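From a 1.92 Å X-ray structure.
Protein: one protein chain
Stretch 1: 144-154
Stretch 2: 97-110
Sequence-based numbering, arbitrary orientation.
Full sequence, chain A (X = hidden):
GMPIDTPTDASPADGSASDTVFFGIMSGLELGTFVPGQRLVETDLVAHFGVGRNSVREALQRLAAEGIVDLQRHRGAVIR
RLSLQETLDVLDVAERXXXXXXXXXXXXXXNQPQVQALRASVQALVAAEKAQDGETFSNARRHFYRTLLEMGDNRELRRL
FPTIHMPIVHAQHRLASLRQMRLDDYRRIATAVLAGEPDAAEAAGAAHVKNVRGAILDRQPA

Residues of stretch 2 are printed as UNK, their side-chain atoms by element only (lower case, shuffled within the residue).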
# COMPACT_ATOMS: atom_id res chain seq x y z
N PHE A 144 -8.17 3.71 4.48
CA PHE A 144 -8.11 5.05 3.93
C PHE A 144 -7.95 4.99 2.40
O PHE A 144 -8.72 5.59 1.66
CB PHE A 144 -6.90 5.74 4.55
CG PHE A 144 -6.67 7.11 4.07
CD1 PHE A 144 -7.61 8.08 4.26
CD2 PHE A 144 -5.48 7.45 3.46
CE1 PHE A 144 -7.36 9.38 3.86
CE2 PHE A 144 -5.23 8.76 3.06
CZ PHE A 144 -6.19 9.71 3.27
N TYR A 145 -6.96 4.20 1.95
CA TYR A 145 -6.69 4.06 0.51
C TYR A 145 -7.86 3.45 -0.20
O TYR A 145 -8.26 3.92 -1.27
CB TYR A 145 -5.43 3.23 0.27
CG TYR A 145 -4.16 4.04 0.33
CD1 TYR A 145 -3.74 4.65 1.49
CD2 TYR A 145 -3.34 4.17 -0.80
CE1 TYR A 145 -2.59 5.39 1.53
CE2 TYR A 145 -2.19 4.93 -0.76
CZ TYR A 145 -1.82 5.52 0.40
OH TYR A 145 -0.68 6.23 0.38
N ARG A 146 -8.43 2.38 0.37
CA ARG A 146 -9.59 1.77 -0.26
C ARG A 146 -10.79 2.73 -0.39
O ARG A 146 -11.49 2.76 -1.41
CB ARG A 146 -9.97 0.47 0.48
CG ARG A 146 -11.35 -0.12 0.13
CD ARG A 146 -11.57 -0.37 -1.38
NE ARG A 146 -10.50 -1.19 -1.98
CZ ARG A 146 -10.51 -2.52 -2.12
NH1 ARG A 146 -11.55 -3.24 -1.71
NH2 ARG A 146 -9.48 -3.13 -2.68
N THR A 147 -11.02 3.55 0.63
CA THR A 147 -12.12 4.53 0.56
C THR A 147 -11.82 5.53 -0.55
O THR A 147 -12.71 5.86 -1.35
CB THR A 147 -12.31 5.22 1.92
OG1 THR A 147 -12.33 4.22 2.95
CG2 THR A 147 -13.57 5.97 1.98
N LEU A 148 -10.57 5.99 -0.63
CA LEU A 148 -10.23 6.89 -1.70
C LEU A 148 -10.52 6.23 -3.04
O LEU A 148 -11.03 6.88 -3.97
CB LEU A 148 -8.77 7.37 -1.65
CG LEU A 148 -8.39 8.27 -0.48
CD1 LEU A 148 -6.85 8.47 -0.50
CD2 LEU A 148 -9.22 9.61 -0.51
N LEU A 149 -10.24 4.93 -3.13
CA LEU A 149 -10.45 4.21 -4.39
C LEU A 149 -11.92 4.16 -4.75
O LEU A 149 -12.29 4.46 -5.88
CB LEU A 149 -9.87 2.81 -4.30
CG LEU A 149 -9.92 1.96 -5.57
CD1 LEU A 149 -9.06 2.53 -6.74
CD2 LEU A 149 -9.43 0.60 -5.17
N GLU A 150 -12.75 3.82 -3.78
CA GLU A 150 -14.18 3.69 -4.00
C GLU A 150 -14.78 5.01 -4.38
O GLU A 150 -15.69 5.06 -5.21
CB GLU A 150 -14.90 3.13 -2.76
CG GLU A 150 -14.53 1.69 -2.40
CD GLU A 150 -14.60 0.72 -3.61
OE1 GLU A 150 -15.63 0.75 -4.34
OE2 GLU A 150 -13.62 -0.04 -3.83
N MSE A 151 -14.25 6.08 -3.81
CA MSE A 151 -14.68 7.43 -4.11
C MSE A 151 -14.43 7.82 -5.56
O MSE A 151 -15.27 8.45 -6.18
CB MSE A 151 -13.99 8.43 -3.15
CG MSE A 151 -14.64 8.50 -1.80
SE MSE A 151 -13.66 9.51 -0.48
CE MSE A 151 -14.50 11.18 -1.09
N GLY A 152 -13.27 7.43 -6.14
CA GLY A 152 -12.98 7.84 -7.50
C GLY A 152 -13.61 6.94 -8.54
O GLY A 152 -13.85 7.36 -9.66
N ASP A 153 -13.92 5.71 -8.14
CA ASP A 153 -14.44 4.69 -9.02
C ASP A 153 -13.69 4.60 -10.40
O ASP A 153 -14.31 4.40 -11.41
CB ASP A 153 -15.92 4.90 -9.25
CG ASP A 153 -16.61 3.63 -9.67
OD1 ASP A 153 -16.08 2.54 -9.37
OD2 ASP A 153 -17.66 3.70 -10.28
N ASN A 154 -12.38 4.82 -10.40
CA ASN A 154 -11.56 4.71 -11.62
C ASN A 154 -11.17 3.24 -11.78
O ASN A 154 -10.32 2.74 -11.04
CB ASN A 154 -10.38 5.67 -11.56
CG ASN A 154 -9.55 5.68 -12.81
OD1 ASN A 154 -9.34 4.63 -13.37
ND2 ASN A 154 -9.07 6.86 -13.25
N UNK A 97 0.58 7.96 -9.33
CA UNK A 97 -0.64 7.16 -9.14
C UNK A 97 -1.38 7.53 -7.81
O UNK A 97 -2.59 7.50 -7.79
c UNK A 97 -0.44 5.63 -9.30
c UNK A 97 0.07 5.25 -10.77
se UNK A 97 -1.31 5.70 -12.05
c UNK A 97 -0.71 7.40 -12.91
N UNK A 98 -0.65 7.94 -6.79
CA UNK A 98 -1.28 8.37 -5.52
C UNK A 98 -1.89 9.71 -5.71
O UNK A 98 -2.94 10.02 -5.18
o UNK A 98 0.34 7.14 -4.21
c UNK A 98 -1.03 8.78 -3.01
c UNK A 98 -0.30 8.41 -4.35
N UNK A 99 -1.18 10.56 -6.43
CA UNK A 99 -1.75 11.78 -6.90
C UNK A 99 -3.07 11.59 -7.62
O UNK A 99 -4.04 12.26 -7.32
N UNK A 100 -3.11 10.69 -8.61
CA UNK A 100 -4.33 10.41 -9.29
C UNK A 100 -5.40 9.77 -8.40
O UNK A 100 -6.55 10.00 -8.61
c UNK A 100 -4.58 8.56 -12.77
c UNK A 100 -4.10 9.56 -10.51
c UNK A 100 -5.21 9.30 -11.47
c UNK A 100 -5.94 10.56 -11.81
N UNK A 101 -5.03 8.92 -7.45
CA UNK A 101 -6.01 8.37 -6.53
C UNK A 101 -6.79 9.49 -5.78
O UNK A 101 -8.03 9.44 -5.67
c UNK A 101 -5.26 6.34 -3.29
c UNK A 101 -6.97 5.63 -5.10
c UNK A 101 -5.30 7.49 -5.53
c UNK A 101 -6.15 6.75 -4.48
N UNK A 102 -6.04 10.43 -5.20
CA UNK A 102 -6.60 11.59 -4.47
C UNK A 102 -7.40 12.44 -5.43
O UNK A 102 -8.52 12.84 -5.13
c UNK A 102 -5.46 12.43 -3.85
N UNK A 103 -6.82 12.75 -6.59
CA UNK A 103 -7.54 13.51 -7.59
C UNK A 103 -8.87 12.93 -7.95
O UNK A 103 -9.90 13.63 -7.92
c UNK A 103 -6.59 14.48 -11.28
n UNK A 103 -7.20 15.48 -12.14
c UNK A 103 -7.38 14.52 -9.95
n UNK A 103 -7.63 17.58 -12.89
c UNK A 103 -6.91 16.78 -12.14
n UNK A 103 -5.91 17.28 -11.44
c UNK A 103 -6.71 13.67 -8.85
N UNK A 104 -8.90 11.64 -8.23
CA UNK A 104 -10.16 11.02 -8.66
C UNK A 104 -11.18 10.97 -7.50
O UNK A 104 -12.39 11.01 -7.75
c UNK A 104 -9.93 9.64 -9.22
N UNK A 105 -10.70 10.77 -6.27
CA UNK A 105 -11.57 10.63 -5.12
C UNK A 105 -12.43 11.87 -4.89
O UNK A 105 -13.45 11.75 -4.23
c UNK A 105 -10.77 10.28 -3.78
N UNK A 106 -12.03 13.02 -5.44
CA UNK A 106 -12.83 14.23 -5.34
C UNK A 106 -14.20 14.07 -5.96
O UNK A 106 -15.12 14.81 -5.62
o UNK A 106 -11.98 15.26 -7.38
c UNK A 106 -12.21 15.48 -5.97
c UNK A 106 -10.97 15.85 -5.24
N UNK A 107 -14.35 13.11 -6.87
CA UNK A 107 -15.68 12.81 -7.39
C UNK A 107 -16.67 12.37 -6.32
O UNK A 107 -17.87 12.51 -6.51
n UNK A 107 -15.76 10.81 -11.48
c UNK A 107 -14.56 11.22 -10.77
c UNK A 107 -15.61 11.77 -8.49
n UNK A 107 -16.34 9.06 -10.05
c UNK A 107 -16.58 9.81 -11.13
c UNK A 107 -14.89 12.30 -9.70
n UNK A 107 -17.66 9.55 -11.87
N UNK A 108 -16.20 11.83 -5.21
CA UNK A 108 -17.08 11.43 -4.13
C UNK A 108 -17.17 12.43 -3.00
O UNK A 108 -17.66 12.09 -1.93
N UNK A 109 -16.68 13.67 -3.18
CA UNK A 109 -16.65 14.60 -2.03
C UNK A 109 -18.05 14.99 -1.49
O UNK A 109 -18.16 15.42 -0.32
o UNK A 109 -16.25 16.58 -3.39
c UNK A 109 -15.79 15.83 -2.29
N UNK A 110 -19.09 14.83 -2.32
CA UNK A 110 -20.47 15.02 -1.88
C UNK A 110 -21.19 13.73 -1.52
O UNK A 110 -22.36 13.76 -1.16
O HOH W 1 0.98 5.89 -1.88
O HOH W 2 -9.73 7.50 -6.42

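Position 97 carries an unbranched chain of two carbons, a selenium and a terminal carbon, out of reach of stretch 1; selenium in that place identifies selenomethionine, Met-97. Position 98 has one carbon bearing an oxygen and a carbon, the branched pattern of Thr-98. Its CG2 lies 4.3 Å from Tyr-145 OH, and one water joins the two hydroxyls, 2.7 Å from Thr-98 OG1, to which it donates, and 2.8 Å from Tyr-145 OH. Position 99 has no side-chain atoms and is Gly-99.

Position 100 shows four carbons forked at the second, hence Leu-100, whose CD2 comes no nearer than 4.8 Å to Asn-154 ND2. Position 101 repeats that fork, but its end reaches the partner helix: it is Leu-101. With chi1 and chi2 in t and p, it places CD2 3.8 Å from Tyr-145 CD2 and 3.9 Å from Leu-148 CD1, while CD1 lies 3.8 Å from Leu-149 CA.

A single carbon at position 102 points away from stretch 1, giving Ala-102. Position 103 has three carbons, a nitrogen and a carbon carrying two more nitrogens, a guanidinium: Arg-103, extended and out of reach. Position 104, again one carbon, is Ala-104; its CB points toward stretch 1, and its backbone O meets Gly-152 CA at 3.2 Å, a CA-H...O contact with an angle of 131° at H. Position 105 also has one carbon, so Ala-105; CB sits 3.7 Å from Leu-148 CD2 and 3.8 Å from Met-151 CB.

Position 106, one carbon with an oxygen and a carbon, is Thr-106, turned away; its OG1 donates to Arg-103 O at 2.7 Å. Position 107 has three carbons, a nitrogen and a carbon carrying two more nitrogens: Arg-107, whose NH1 lies 3.0 Å from Gly-152 O. Position 108 lacks a side chain: Gly-108. An ideal CB there would be tight, 3.1 Å from Met-151 CG. Position 109, a carbon then an oxygen, is Ser-109, with OG donating to Thr-106 O at 3.1 Å. Position 110, bare and without contact, is Gly-110.

The helix axes approach to 7.6 Å at 56°, and the backbones come closest where Gly-152 CA lies 3.9 Å from Ala-105 CA. Absence of a side chain permits this: an ideal CB on Gly-152 would stand 2.8 Å from Ala-104 CB, a clash. Away from that point the gap is filled by Leu-101. Beside the close approach a water donates to Leu-101 O at 2.7 Å and to Leu-148 O at 2.8 Å. Apolar packing dominates the 616 Å² buried.

Stretch 2 (97-110) MTGLLARAATRGSG
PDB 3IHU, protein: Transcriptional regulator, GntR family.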